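Local structure of PvdO (Pseudomonas aeruginosa, 5HHA) at residues A[50-55]-A[227-232]; A[71-76]-A[157-162]; A[169-174]-A[212-217]; A[129-134]-A[149-154]; A[195-200]-A[252-257]. The protein probably takes part in maturation of the pyoverdine chromophore in the periplasm, and is a calcium-binding member of the formylglycine-generating enzyme family. All blocks are in the same frame, centred on the assembly; numbering follows the deposited sequence. Where two conformers were deposited one is given.

Contact 1: residues A[50-55]-A[227-232]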
# COMPACT_ATOMS: atom_id res chain seq x y z
N PHE A 50 -16.01 4.61 -7.60
CA PHE A 50 -16.29 4.13 -6.25
C PHE A 50 -16.45 5.30 -5.30
O PHE A 50 -16.04 6.40 -5.61
CB PHE A 50 -15.19 3.18 -5.73
CG PHE A 50 -13.97 3.88 -5.16
CD1 PHE A 50 -13.12 4.65 -5.94
CD2 PHE A 50 -13.67 3.74 -3.80
CE1 PHE A 50 -12.02 5.27 -5.39
CE2 PHE A 50 -12.57 4.37 -3.25
CZ PHE A 50 -11.73 5.11 -4.05
N THR A 51 -17.02 5.05 -4.14
CA THR A 51 -17.13 6.07 -3.13
C THR A 51 -15.93 5.98 -2.18
O THR A 51 -15.69 4.93 -1.57
CB THR A 51 -18.44 5.90 -2.32
OG1 THR A 51 -19.56 5.96 -3.22
CG2 THR A 51 -18.57 6.96 -1.24
N MET A 52 -15.21 7.07 -2.08
CA MET A 52 -14.02 7.16 -1.25
C MET A 52 -14.32 7.90 0.03
O MET A 52 -15.06 8.91 0.03
CB MET A 52 -12.93 7.90 -2.04
CG MET A 52 -11.57 7.88 -1.37
SD MET A 52 -10.36 8.74 -2.41
CE MET A 52 -8.85 8.48 -1.49
N GLY A 53 -13.74 7.42 1.13
CA GLY A 53 -13.96 7.98 2.44
C GLY A 53 -14.75 7.02 3.30
O GLY A 53 -14.96 5.85 2.92
N THR A 54 -15.23 7.51 4.43
CA THR A 54 -15.84 6.67 5.45
C THR A 54 -17.15 7.29 5.96
O THR A 54 -17.15 8.47 6.30
CB THR A 54 -14.85 6.50 6.61
OG1 THR A 54 -13.63 5.94 6.10
CG2 THR A 54 -15.38 5.62 7.69
N PRO A 55 -18.21 6.52 6.09
CA PRO A 55 -19.44 7.04 6.70
C PRO A 55 -19.22 7.52 8.14
O PRO A 55 -18.43 6.93 8.86
CB PRO A 55 -20.39 5.85 6.65
CG PRO A 55 -19.85 4.97 5.52
CD PRO A 55 -18.37 5.14 5.62
N ASP A 227 -5.96 17.21 5.18
CA ASP A 227 -6.64 16.83 6.41
C ASP A 227 -8.14 16.53 6.23
O ASP A 227 -8.91 16.53 7.21
CB ASP A 227 -6.44 17.99 7.39
CG ASP A 227 -6.72 17.62 8.81
OD1 ASP A 227 -6.51 16.45 9.21
OD2 ASP A 227 -7.11 18.54 9.56
N HIS A 228 -8.55 16.23 5.00
CA HIS A 228 -9.96 16.12 4.63
C HIS A 228 -9.97 15.81 3.14
O HIS A 228 -8.92 15.68 2.51
CB HIS A 228 -10.63 17.47 4.90
CG HIS A 228 -9.98 18.56 4.13
ND1 HIS A 228 -9.04 19.43 4.67
CD2 HIS A 228 -10.04 18.86 2.81
CE1 HIS A 228 -8.59 20.23 3.72
NE2 HIS A 228 -9.17 19.89 2.58
N TYR A 229 -11.17 15.72 2.57
CA TYR A 229 -11.33 15.52 1.13
C TYR A 229 -12.02 16.71 0.41
O TYR A 229 -12.53 16.54 -0.69
CB TYR A 229 -12.13 14.26 0.86
CG TYR A 229 -11.39 12.97 1.18
CD1 TYR A 229 -10.15 12.67 0.58
CD2 TYR A 229 -11.95 12.02 2.02
CE1 TYR A 229 -9.50 11.46 0.83
CE2 TYR A 229 -11.31 10.81 2.26
CZ TYR A 229 -10.10 10.53 1.65
OH TYR A 229 -9.46 9.33 1.88
N ASN A 230 -12.08 17.86 1.06
CA ASN A 230 -12.64 19.05 0.41
C ASN A 230 -11.74 19.51 -0.72
O ASN A 230 -10.61 19.90 -0.49
CB ASN A 230 -12.88 20.15 1.43
CG ASN A 230 -13.84 19.71 2.52
OD1 ASN A 230 -14.92 19.21 2.24
ND2 ASN A 230 -13.43 19.86 3.76
N GLY A 231 -12.23 19.41 -1.95
CA GLY A 231 -11.44 19.76 -3.12
C GLY A 231 -10.62 18.61 -3.67
O GLY A 231 -9.78 18.82 -4.55
N ALA A 232 -10.85 17.39 -3.17
CA ALA A 232 -10.07 16.23 -3.61
C ALA A 232 -10.32 15.96 -5.09
O ALA A 232 -11.45 16.15 -5.58
CB ALA A 232 -10.46 15.02 -2.79

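Contact 2: residues A[71-76]-A[157-162]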
# COMPACT_ATOMS: atom_id res chain seq x y z
N VAL A 71 -15.13 8.80 -6.86
CA VAL A 71 -13.95 8.93 -7.70
C VAL A 71 -14.07 7.97 -8.87
O VAL A 71 -14.51 6.83 -8.71
CB VAL A 71 -12.67 8.62 -6.88
CG1 VAL A 71 -11.43 8.67 -7.74
CG2 VAL A 71 -12.56 9.56 -5.75
N THR A 72 -13.67 8.46 -10.04
CA THR A 72 -13.81 7.73 -11.29
C THR A 72 -12.47 7.39 -11.92
O THR A 72 -11.61 8.24 -12.04
CB THR A 72 -14.62 8.58 -12.30
OG1 THR A 72 -15.94 8.79 -11.76
CG2 THR A 72 -14.70 7.94 -13.67
N PHE A 73 -12.31 6.12 -12.28
CA PHE A 73 -11.16 5.63 -13.04
C PHE A 73 -11.67 5.32 -14.44
O PHE A 73 -12.40 4.36 -14.64
CB PHE A 73 -10.55 4.38 -12.40
CG PHE A 73 -10.14 4.60 -10.99
CD1 PHE A 73 -8.95 5.19 -10.70
CD2 PHE A 73 -11.00 4.27 -9.96
CE1 PHE A 73 -8.59 5.44 -9.39
CE2 PHE A 73 -10.63 4.51 -8.63
CZ PHE A 73 -9.43 5.10 -8.37
N ALA A 74 -11.33 6.17 -15.39
CA ALA A 74 -11.86 6.03 -16.77
C ALA A 74 -11.29 4.79 -17.47
O ALA A 74 -11.94 4.19 -18.34
CB ALA A 74 -11.57 7.29 -17.58
N LYS A 75 -10.09 4.36 -17.08
CA LYS A 75 -9.39 3.29 -17.76
C LYS A 75 -8.91 2.25 -16.76
O LYS A 75 -8.51 2.58 -15.63
CB LYS A 75 -8.17 3.84 -18.50
CG LYS A 75 -8.51 4.84 -19.59
CD LYS A 75 -7.31 5.13 -20.48
CE LYS A 75 -7.73 6.03 -21.64
NZ LYS A 75 -6.63 6.26 -22.63
N PRO A 76 -8.94 0.98 -17.15
CA PRO A 76 -8.30 -0.02 -16.30
C PRO A 76 -6.80 0.27 -16.15
O PRO A 76 -6.18 0.91 -16.99
CB PRO A 76 -8.54 -1.33 -17.04
CG PRO A 76 -8.81 -0.94 -18.45
CD PRO A 76 -9.39 0.43 -18.45
N ARG A 157 -5.30 3.42 -4.29
CA ARG A 157 -5.04 2.51 -3.19
C ARG A 157 -6.35 2.15 -2.46
O ARG A 157 -6.61 0.97 -2.19
CB ARG A 157 -3.98 3.10 -2.25
CG ARG A 157 -3.15 2.07 -1.48
CD ARG A 157 -3.92 1.36 -0.36
NE ARG A 157 -3.03 0.46 0.37
CZ ARG A 157 -3.40 -0.28 1.40
NH1 ARG A 157 -4.60 -0.13 1.93
NH2 ARG A 157 -2.56 -1.16 1.91
N GLU A 158 -7.17 3.14 -2.15
CA GLU A 158 -8.44 2.81 -1.48
C GLU A 158 -9.34 1.98 -2.39
O GLU A 158 -9.99 1.06 -1.95
CB GLU A 158 -9.17 4.05 -0.97
CG GLU A 158 -10.39 3.67 -0.09
CD GLU A 158 -11.04 4.83 0.65
OE1 GLU A 158 -10.32 5.64 1.25
OE2 GLU A 158 -12.30 4.86 0.64
N TYR A 159 -9.36 2.31 -3.68
CA TYR A 159 -10.15 1.55 -4.66
C TYR A 159 -9.75 0.09 -4.64
O TYR A 159 -10.57 -0.82 -4.62
CB TYR A 159 -9.90 2.13 -6.04
CG TYR A 159 -10.65 1.52 -7.20
CD1 TYR A 159 -12.04 1.55 -7.26
CD2 TYR A 159 -9.96 1.03 -8.31
CE1 TYR A 159 -12.72 1.08 -8.37
CE2 TYR A 159 -10.63 0.54 -9.42
CZ TYR A 159 -12.01 0.60 -9.44
OH TYR A 159 -12.76 0.17 -10.54
N GLY A 160 -8.45 -0.14 -4.67
CA GLY A 160 -7.88 -1.48 -4.71
C GLY A 160 -8.06 -2.24 -3.42
O GLY A 160 -8.20 -3.47 -3.43
N ALA A 161 -8.06 -1.54 -2.29
CA ALA A 161 -8.32 -2.15 -1.00
C ALA A 161 -9.77 -2.59 -0.89
O ALA A 161 -10.05 -3.67 -0.39
CB ALA A 161 -7.99 -1.18 0.14
N ARG A 162 -10.69 -1.74 -1.33
CA ARG A 162 -12.11 -2.02 -1.15
C ARG A 162 -12.63 -3.11 -2.07
O ARG A 162 -13.48 -3.92 -1.68
CB ARG A 162 -12.95 -0.78 -1.38
CG ARG A 162 -12.79 0.28 -0.31
CD ARG A 162 -13.73 1.47 -0.57
NE ARG A 162 -13.68 2.43 0.54
CZ ARG A 162 -14.23 2.21 1.72
NH1 ARG A 162 -14.95 1.13 1.95
NH2 ARG A 162 -14.06 3.08 2.70

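Contact 3: residues A[169-174]-A[212-217]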
# COMPACT_ATOMS: atom_id res chain seq x y z
N PHE A 169 -14.18 -3.32 5.79
CA PHE A 169 -13.39 -4.44 5.27
C PHE A 169 -14.13 -5.20 4.18
O PHE A 169 -15.34 -5.38 4.25
CB PHE A 169 -13.07 -5.43 6.37
CG PHE A 169 -12.37 -4.81 7.55
CD1 PHE A 169 -11.03 -4.44 7.46
CD2 PHE A 169 -13.03 -4.56 8.74
CE1 PHE A 169 -10.37 -3.84 8.54
CE2 PHE A 169 -12.36 -3.95 9.81
CZ PHE A 169 -11.05 -3.60 9.70
N PRO A 170 -13.39 -5.71 3.19
CA PRO A 170 -14.03 -6.52 2.14
C PRO A 170 -14.23 -7.98 2.54
O PRO A 170 -14.76 -8.75 1.71
CB PRO A 170 -13.04 -6.38 0.97
CG PRO A 170 -11.71 -6.21 1.63
CD PRO A 170 -11.99 -5.38 2.88
N PHE A 171 -13.90 -8.35 3.76
CA PHE A 171 -13.99 -9.70 4.27
C PHE A 171 -14.74 -9.64 5.58
O PHE A 171 -14.81 -8.57 6.20
CB PHE A 171 -12.59 -10.29 4.48
CG PHE A 171 -11.63 -9.36 5.17
CD1 PHE A 171 -11.71 -9.16 6.52
CD2 PHE A 171 -10.67 -8.67 4.44
CE1 PHE A 171 -10.84 -8.30 7.15
CE2 PHE A 171 -9.79 -7.80 5.07
CZ PHE A 171 -9.89 -7.61 6.41
N PRO A 172 -15.28 -10.77 6.02
CA PRO A 172 -15.97 -10.81 7.31
C PRO A 172 -14.98 -10.81 8.48
O PRO A 172 -13.83 -11.20 8.34
CB PRO A 172 -16.73 -12.14 7.26
CG PRO A 172 -15.94 -12.97 6.35
CD PRO A 172 -15.37 -12.06 5.32
N PHE A 173 -15.45 -10.39 9.64
CA PHE A 173 -14.70 -10.55 10.88
C PHE A 173 -14.50 -12.02 11.21
O PHE A 173 -15.31 -12.89 10.83
CB PHE A 173 -15.45 -9.88 12.04
CG PHE A 173 -15.38 -8.37 12.01
CD1 PHE A 173 -14.19 -7.71 12.14
CD2 PHE A 173 -16.53 -7.64 11.86
CE1 PHE A 173 -14.14 -6.31 12.11
CE2 PHE A 173 -16.49 -6.26 11.82
CZ PHE A 173 -15.28 -5.61 11.94
N ASP A 174 -13.43 -12.32 11.92
CA ASP A 174 -13.21 -13.68 12.37
C ASP A 174 -14.36 -14.11 13.25
O ASP A 174 -14.84 -13.35 14.10
CB ASP A 174 -11.97 -13.78 13.26
CG ASP A 174 -10.64 -13.41 12.58
OD1 ASP A 174 -10.55 -13.26 11.35
OD2 ASP A 174 -9.66 -13.29 13.34
N ASP A 212 -3.11 -8.26 1.08
CA ASP A 212 -2.48 -7.47 2.14
C ASP A 212 -2.88 -6.00 2.15
O ASP A 212 -2.13 -5.18 2.69
CB ASP A 212 -0.95 -7.62 2.13
CG ASP A 212 -0.50 -9.03 2.46
OD1 ASP A 212 -0.93 -9.58 3.50
OD2 ASP A 212 0.28 -9.62 1.67
N MET A 213 -4.04 -5.66 1.61
CA MET A 213 -4.47 -4.27 1.66
C MET A 213 -4.88 -3.82 3.06
O MET A 213 -5.06 -2.63 3.30
CB MET A 213 -5.60 -4.03 0.67
CG MET A 213 -5.12 -3.85 -0.77
SD MET A 213 -4.41 -2.20 -0.99
CE MET A 213 -4.26 -2.10 -2.75
N HIS A 214 -5.03 -4.75 4.00
CA HIS A 214 -5.52 -4.43 5.35
C HIS A 214 -4.55 -4.75 6.45
O HIS A 214 -4.92 -4.75 7.62
CB HIS A 214 -6.91 -5.03 5.55
CG HIS A 214 -7.84 -4.59 4.46
ND1 HIS A 214 -8.67 -3.49 4.50
CD2 HIS A 214 -7.95 -5.10 3.22
CE1 HIS A 214 -9.26 -3.35 3.32
NE2 HIS A 214 -8.85 -4.34 2.54
N GLY A 215 -3.29 -4.99 6.10
CA GLY A 215 -2.28 -5.17 7.12
C GLY A 215 -0.89 -5.29 6.52
O GLY A 215 -0.63 -4.90 5.37
N ASN A 216 0.01 -5.83 7.33
CA ASN A 216 1.39 -6.11 6.97
C ASN A 216 2.26 -4.85 7.08
O ASN A 216 3.01 -4.72 8.04
CB ASN A 216 1.52 -6.87 5.64
CG ASN A 216 2.60 -7.95 5.68
OD1 ASN A 216 3.17 -8.21 6.73
ND2 ASN A 216 2.87 -8.57 4.54
N VAL A 217 2.15 -3.92 6.13
CA VAL A 217 2.84 -2.65 6.20
C VAL A 217 1.96 -1.53 5.68
O VAL A 217 1.10 -1.75 4.82
CB VAL A 217 4.16 -2.66 5.34
CG1 VAL A 217 5.20 -3.58 5.93
CG2 VAL A 217 3.92 -3.05 3.90

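Contact 4: residues A[129-134]-A[149-154]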
# COMPACT_ATOMS: atom_id res chain seq x y z
N VAL A 129 12.43 2.19 3.07
CA VAL A 129 12.53 3.02 1.88
C VAL A 129 11.74 4.32 2.08
O VAL A 129 10.67 4.34 2.70
CB VAL A 129 11.98 2.30 0.64
CG1 VAL A 129 12.95 1.22 0.15
CG2 VAL A 129 10.57 1.72 0.88
N ASP A 130 12.28 5.43 1.58
CA ASP A 130 11.53 6.68 1.62
C ASP A 130 10.76 6.88 0.32
O ASP A 130 10.75 6.06 -0.58
CB ASP A 130 12.39 7.92 2.03
CG ASP A 130 13.30 8.44 0.93
OD1 ASP A 130 13.31 7.92 -0.18
OD2 ASP A 130 14.03 9.44 1.21
N TYR A 131 10.06 7.99 0.25
CA TYR A 131 9.18 8.28 -0.88
C TYR A 131 9.95 8.33 -2.20
O TYR A 131 9.55 7.74 -3.19
CB TYR A 131 8.48 9.61 -0.58
CG TYR A 131 7.51 10.19 -1.58
CD1 TYR A 131 7.95 11.03 -2.59
CD2 TYR A 131 6.14 10.01 -1.43
CE1 TYR A 131 7.06 11.65 -3.46
CE2 TYR A 131 5.23 10.63 -2.31
CZ TYR A 131 5.71 11.44 -3.32
OH TYR A 131 4.84 12.11 -4.17
N ASN A 132 11.07 9.05 -2.19
CA ASN A 132 11.90 9.14 -3.39
C ASN A 132 12.50 7.80 -3.81
O ASN A 132 12.64 7.52 -5.00
CB ASN A 132 13.03 10.15 -3.15
CG ASN A 132 13.71 10.55 -4.43
OD1 ASN A 132 13.13 11.24 -5.26
ND2 ASN A 132 14.95 10.12 -4.59
N ASP A 133 12.82 6.96 -2.83
CA ASP A 133 13.33 5.64 -3.15
C ASP A 133 12.31 4.87 -3.98
O ASP A 133 12.67 4.14 -4.91
CB ASP A 133 13.59 4.84 -1.87
CG ASP A 133 14.80 5.30 -1.10
OD1 ASP A 133 15.78 5.77 -1.70
OD2 ASP A 133 14.77 5.13 0.14
N VAL A 134 11.03 4.98 -3.61
CA VAL A 134 9.96 4.33 -4.35
C VAL A 134 9.89 4.88 -5.77
O VAL A 134 9.77 4.13 -6.73
CB VAL A 134 8.60 4.48 -3.63
CG1 VAL A 134 7.48 3.93 -4.49
CG2 VAL A 134 8.63 3.76 -2.29
N TYR A 149 5.69 2.48 -15.10
CA TYR A 149 5.47 2.21 -13.68
C TYR A 149 5.54 3.50 -12.88
O TYR A 149 6.23 4.45 -13.24
CB TYR A 149 6.49 1.20 -13.14
CG TYR A 149 6.19 -0.22 -13.50
CD1 TYR A 149 6.66 -0.78 -14.70
CD2 TYR A 149 5.44 -1.05 -12.67
CE1 TYR A 149 6.38 -2.08 -15.04
CE2 TYR A 149 5.16 -2.36 -13.00
CZ TYR A 149 5.64 -2.87 -14.19
OH TYR A 149 5.33 -4.17 -14.48
N ARG A 150 4.82 3.54 -11.76
CA ARG A 150 4.72 4.74 -10.95
C ARG A 150 4.16 4.38 -9.57
O ARG A 150 3.69 3.28 -9.37
CB ARG A 150 3.80 5.77 -11.62
CG ARG A 150 2.43 5.22 -11.89
CD ARG A 150 1.47 6.32 -12.29
NE ARG A 150 0.20 5.79 -12.78
CZ ARG A 150 -0.81 5.38 -12.00
NH1 ARG A 150 -0.73 5.48 -10.69
NH2 ARG A 150 -1.92 4.93 -12.55
N MET A 151 4.16 5.35 -8.67
CA MET A 151 3.42 5.20 -7.41
C MET A 151 1.92 5.11 -7.65
O MET A 151 1.41 5.71 -8.62
CB MET A 151 3.66 6.42 -6.52
CG MET A 151 5.11 6.58 -6.10
SD MET A 151 5.34 7.96 -4.95
CE MET A 151 4.95 7.10 -3.49
N LEU A 152 1.20 4.45 -6.74
CA LEU A 152 -0.25 4.57 -6.67
C LEU A 152 -0.63 5.95 -6.15
O LEU A 152 0.07 6.56 -5.36
CB LEU A 152 -0.81 3.55 -5.68
CG LEU A 152 -1.01 2.15 -6.23
CD1 LEU A 152 0.30 1.49 -6.55
CD2 LEU A 152 -1.77 1.34 -5.23
N SER A 153 -1.79 6.43 -6.59
CA SER A 153 -2.45 7.53 -5.92
C SER A 153 -3.24 6.99 -4.72
O SER A 153 -3.56 5.80 -4.64
CB SER A 153 -3.38 8.30 -6.86
OG SER A 153 -4.53 7.52 -7.13
N GLU A 154 -3.57 7.89 -3.81
CA GLU A 154 -4.35 7.51 -2.63
C GLU A 154 -5.69 6.91 -3.05
O GLU A 154 -6.16 5.93 -2.48
CB GLU A 154 -4.55 8.70 -1.70
CG GLU A 154 -5.13 8.29 -0.36
CD GLU A 154 -5.34 9.40 0.65
OE1 GLU A 154 -5.18 10.58 0.32
OE2 GLU A 154 -5.63 9.03 1.82

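Contact 5: residues A[195-200]-A[252-257]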
# COMPACT_ATOMS: atom_id res chain seq x y z
N ASN A 195 4.65 -11.96 14.38
CA ASN A 195 4.94 -10.80 15.20
C ASN A 195 5.30 -9.58 14.38
O ASN A 195 4.89 -8.49 14.71
CB ASN A 195 6.10 -11.06 16.16
CG ASN A 195 5.84 -12.22 17.09
OD1 ASN A 195 6.73 -13.10 17.30
ND2 ASN A 195 4.67 -12.24 17.69
N PHE A 196 6.12 -9.78 13.36
CA PHE A 196 6.50 -8.72 12.43
C PHE A 196 5.76 -8.95 11.12
O PHE A 196 4.63 -9.40 11.14
CB PHE A 196 8.02 -8.65 12.30
CG PHE A 196 8.70 -8.51 13.63
CD1 PHE A 196 8.77 -7.28 14.25
CD2 PHE A 196 9.19 -9.62 14.29
CE1 PHE A 196 9.37 -7.15 15.49
CE2 PHE A 196 9.81 -9.50 15.54
CZ PHE A 196 9.89 -8.28 16.13
N THR A 197 6.36 -8.60 9.98
CA THR A 197 5.65 -8.79 8.70
C THR A 197 5.56 -10.28 8.34
O THR A 197 6.32 -11.12 8.88
CB THR A 197 6.31 -8.01 7.57
OG1 THR A 197 7.68 -8.41 7.50
CG2 THR A 197 6.22 -6.52 7.80
N SER A 198 4.66 -10.59 7.44
CA SER A 198 4.43 -11.92 6.92
C SER A 198 4.79 -11.92 5.44
O SER A 198 4.78 -10.90 4.77
CB SER A 198 2.94 -12.27 7.08
OG SER A 198 2.10 -11.16 6.68
N PRO A 199 5.13 -13.10 4.90
CA PRO A 199 5.34 -13.16 3.46
C PRO A 199 4.11 -12.62 2.76
O PRO A 199 2.99 -12.84 3.20
CB PRO A 199 5.53 -14.67 3.18
CG PRO A 199 5.92 -15.25 4.49
CD PRO A 199 5.28 -14.40 5.56
N VAL A 200 4.30 -11.94 1.65
CA VAL A 200 3.16 -11.38 0.95
C VAL A 200 2.22 -12.51 0.53
O VAL A 200 2.66 -13.61 0.14
CB VAL A 200 3.60 -10.52 -0.25
CG1 VAL A 200 4.48 -9.36 0.24
CG2 VAL A 200 4.31 -11.36 -1.33
N ASN A 252 -2.06 -0.41 6.85
CA ASN A 252 -1.78 -0.51 8.28
C ASN A 252 -0.66 -1.52 8.47
O ASN A 252 -0.55 -2.46 7.68
CB ASN A 252 -3.04 -0.96 9.03
CG ASN A 252 -2.96 -0.72 10.51
OD1 ASN A 252 -2.26 0.17 10.98
ND2 ASN A 252 -3.74 -1.49 11.25
N ASP A 253 0.16 -1.36 9.50
CA ASP A 253 1.30 -2.24 9.69
C ASP A 253 1.14 -3.26 10.80
O ASP A 253 0.24 -3.22 11.64
CB ASP A 253 2.59 -1.43 9.88
CG ASP A 253 2.63 -0.68 11.18
OD1 ASP A 253 3.05 -1.24 12.21
OD2 ASP A 253 2.28 0.54 11.17
N TRP A 254 2.09 -4.19 10.76
CA TRP A 254 2.23 -5.29 11.69
C TRP A 254 2.19 -4.90 13.15
O TRP A 254 1.87 -5.75 13.99
CB TRP A 254 3.55 -6.02 11.40
CG TRP A 254 4.77 -5.17 11.50
CD1 TRP A 254 5.39 -4.51 10.47
CD2 TRP A 254 5.52 -4.88 12.68
NE1 TRP A 254 6.47 -3.84 10.93
CE2 TRP A 254 6.59 -4.04 12.28
CE3 TRP A 254 5.40 -5.23 14.03
CZ2 TRP A 254 7.54 -3.56 13.19
CZ3 TRP A 254 6.36 -4.76 14.93
CH2 TRP A 254 7.41 -3.92 14.51
N GLY A 255 2.56 -3.68 13.50
CA GLY A 255 2.58 -3.28 14.89
C GLY A 255 1.34 -2.57 15.39
O GLY A 255 1.29 -2.19 16.56
N GLU A 256 0.34 -2.43 14.55
CA GLU A 256 -0.80 -1.57 14.83
C GLU A 256 -2.08 -2.37 15.01
O GLU A 256 -2.24 -3.46 14.47
CB GLU A 256 -1.00 -0.62 13.65
CG GLU A 256 0.11 0.39 13.46
CD GLU A 256 0.08 1.52 14.44
OE1 GLU A 256 -0.96 2.24 14.51
OE2 GLU A 256 1.14 1.71 15.09
N PRO A 257 -3.03 -1.81 15.77
CA PRO A 257 -4.30 -2.50 15.98
C PRO A 257 -5.20 -2.46 14.74
O PRO A 257 -5.07 -1.54 13.92
CB PRO A 257 -4.90 -1.74 17.16
CG PRO A 257 -4.33 -0.34 17.02
CD PRO A 257 -2.93 -0.54 16.52
O HOH W 1 2.29 -8.37 13.91

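Contact 1: residues A[50-55]-A[227-232]
M52 and Y229 make a Met-aromatic contact where the end of strand 42-52 meets the loop after strand 223-224. The family is that of the sulfatase-modifying factors, and this is a buried packing contact away from the calcium site. The tight part is small. M52 extends straight from the strand, with CG anti to the backbone N (chi1 -172°), and crosses the tyrosine side chain at about a right angle. Its SD is 4.9 Å from the centroid of the Y229 ring, and 34° off the ring normal. The methyl CE reaches further, to 3.8 Å from Y229 CE1. G53 follows M52 and brings only backbone to the ring. OE2 of E158, on helix 154-162, accepts a hydrogen bond from G53 N, and the ring of H69 also meets the tyrosine.

The loose side is the turn that carries Y229. Y229 to A232 is a type II beta turn, closed by A232 N to Y229 O at 3.1 Å. N230 and G231 at its middle are exposed, and neither touches the strand. T51 on the strand is exposed too. No hydrogen bond joins the two segments. Two close approaches mark the ring's meeting with the strand: M52 CE lies 3.5 Å from Y229 OH, and G53 CA lies 3.9 Å from Y229 CE2.

Contact 2: residues A[71-76]-A[157-162]
F73 and Y159 carry this contact almost alone, and both are buried. F73 stands on strand 69-73 and Y159 on helix 154-162. The two side chains slide past each other in opposite directions. The phenylalanine brings its CE2 over one face of the tyrosine ring, 3.3 Å from Y159 CG and displaced toward the rim. The rings meet obliquely, tilted by 34° with centroids 4.3 Å apart. F73 CZ is 3.8 Å from Y159 CB. F73 CD2 follows the ring outward and lies 3.8 Å from Y159 CZ. The tyrosine gets there with CG anti to its own backbone nitrogen (chi1 -179°), which swings the ring out from the helix toward the strand. Its hydroxyl is hydrogen-bonded to P46 O, so the polar end is held as well. F77 meets F73 too.

One residue back on the helix, E158 forms a salt bridge with R162, one turn on. The guanidinium grips it side-on, with both nitrogens on one oxygen: R162 NE is 2.8 Å from E158 OE2, and R162 NH2 is 3.2 Å from the same atom. R250 adds a salt bridge to E158 OE1.

The arrangement is a helix packed on a beta sheet within the sulfatase-modifying factor domain, with an oblique aromatic pair in the packing between helix 154-162 and strand 69-73.

Contact 3: residues A[169-174]-A[212-217]
An aromatic cluster of F169, F171 and H214 joins two parts of the long loop region between helix 154-162 and strand 218-221. H214 lies at the third position of a type I beta turn, D212 to G215, and most of the buried surface is its own. F171 turns its edge to the imidazole: F171 CE2 is 3.8 Å from H214 CD2. The planes stand at 90° and the centroids are 5.3 Å apart. On the ND1 side of the imidazole, F169 CD1 is 3.9 Å from H214 ND1. P170 comes from the opposite direction and sets CD 3.3 Å from H214 NE2, obliquely to the ring. That nitrogen is hydrogen-bonded to A161 O on the helix, so the imidazole is held at a polar atom as well as by carbon. F171 also stacks on H184. The H214 side chain lies about 7 Å from that of T187, a calcium ligand, but about 12 Å from the calcium ion. The result is a T-shaped F171-H214 pair in an aromatic cluster, on loops whose intervening chain supplies the calcium ligands.

Contact 4: residues A[129-134]-A[149-154]
D133 OD2 is gripped by two groups: D130 N, at 2.9 Å, and R274, which makes a salt bridge to it. The bond from D130 N is nearly straight, at 168°. In return D133 N bonds D130 OD1 at 2.9 Å, a capping box at the start of helix 131-145. That helix presents Y131 and V134 to M151, next to R150 of strand 149-150.

M151 fills the contact and has the largest share of its buried surface. Its first torsion (chi1 -63°) and extended second torsion set SD over one face of the Y131 ring, 4.0 Å from the centroid. A bend about the CG-SD bond (chi3 85°) then brings the methyl to the ring, so that M151 CE is 3.7 Å from Y131 CE2. M151 CG meets V134 CG1 at 3.9 Å. Both helix side chains cross the methionine at about a right angle. W220 of strand 218-221 packs on all three residues. The tyrosine hydroxyl bonds A222 O, which fixes the far end of the ring. R150 NH1 bonds M151 O at 3.0 Å.

This is a Met-aromatic contact beside the capping box that starts helix 131-145, and it joins the first turn of that helix to the chain at strand 149-150.

Contact 5: residues A[195-200]-A[252-257]
W254 offers one face of its indole to the edge of the F196 ring. F196 CD1 is 3.6 Å from W254 CZ3, and the planes are inclined at 63°. The two side chains run side by side in the same direction. T197 adds its methyl, with CG2 3.4 Å from W254 CD1. The torsion of W254 (chi1 58°) puts CG between the backbone N and the carbonyl carbon, which keeps the indole close against the backbone of F196. N195 O comes within 3.4 Å of W254 CE3.

No direct hydrogen bond crosses. A water bridges instead, donating to N195 O and to W254 O, each at 2.7 Å. The indole NE1 is bonded to D276 O. D253 sets up the bend: D253 OD1 accepts from G255 N at 2.8 Å, an Asx turn, and the backbone makes a type I turn from D253 to E256. The W254 side chain is about 5 Å from the calcium ion, and F196 O bonds ND2 of N186, a calcium ligand.

Segment 252-257 follows strand 247-251; its N252 and D253 touch Y218 of strand 218-221. Segment 195-200 comes from the long loop region between helix 154-162 and that same strand.

The five contacts lie in one sulfatase-modifying factor domain. Contacts 1 and 2 have centres about 13 Å apart and share the neighbouring strands 42-52 and 69-73. Contact 4 reaches the same sheet, and strand 149-150 leads on to the helix of contact 2. The centres of contacts 2 and 4 are about 17 Å apart. Contacts 3 and 5 have centres about 11 Å apart, and N216 bonds both S198 and W254. Contact 4 nests within contact 2, and contact 2 within contact 1. Contact 3 is also inside contact 1, while contact 5 crosses both 1 and 3. R157 bonds M213 and A161 bonds H214, so the sheet-and-helix part is tied to the loop-rich part that holds the calcium.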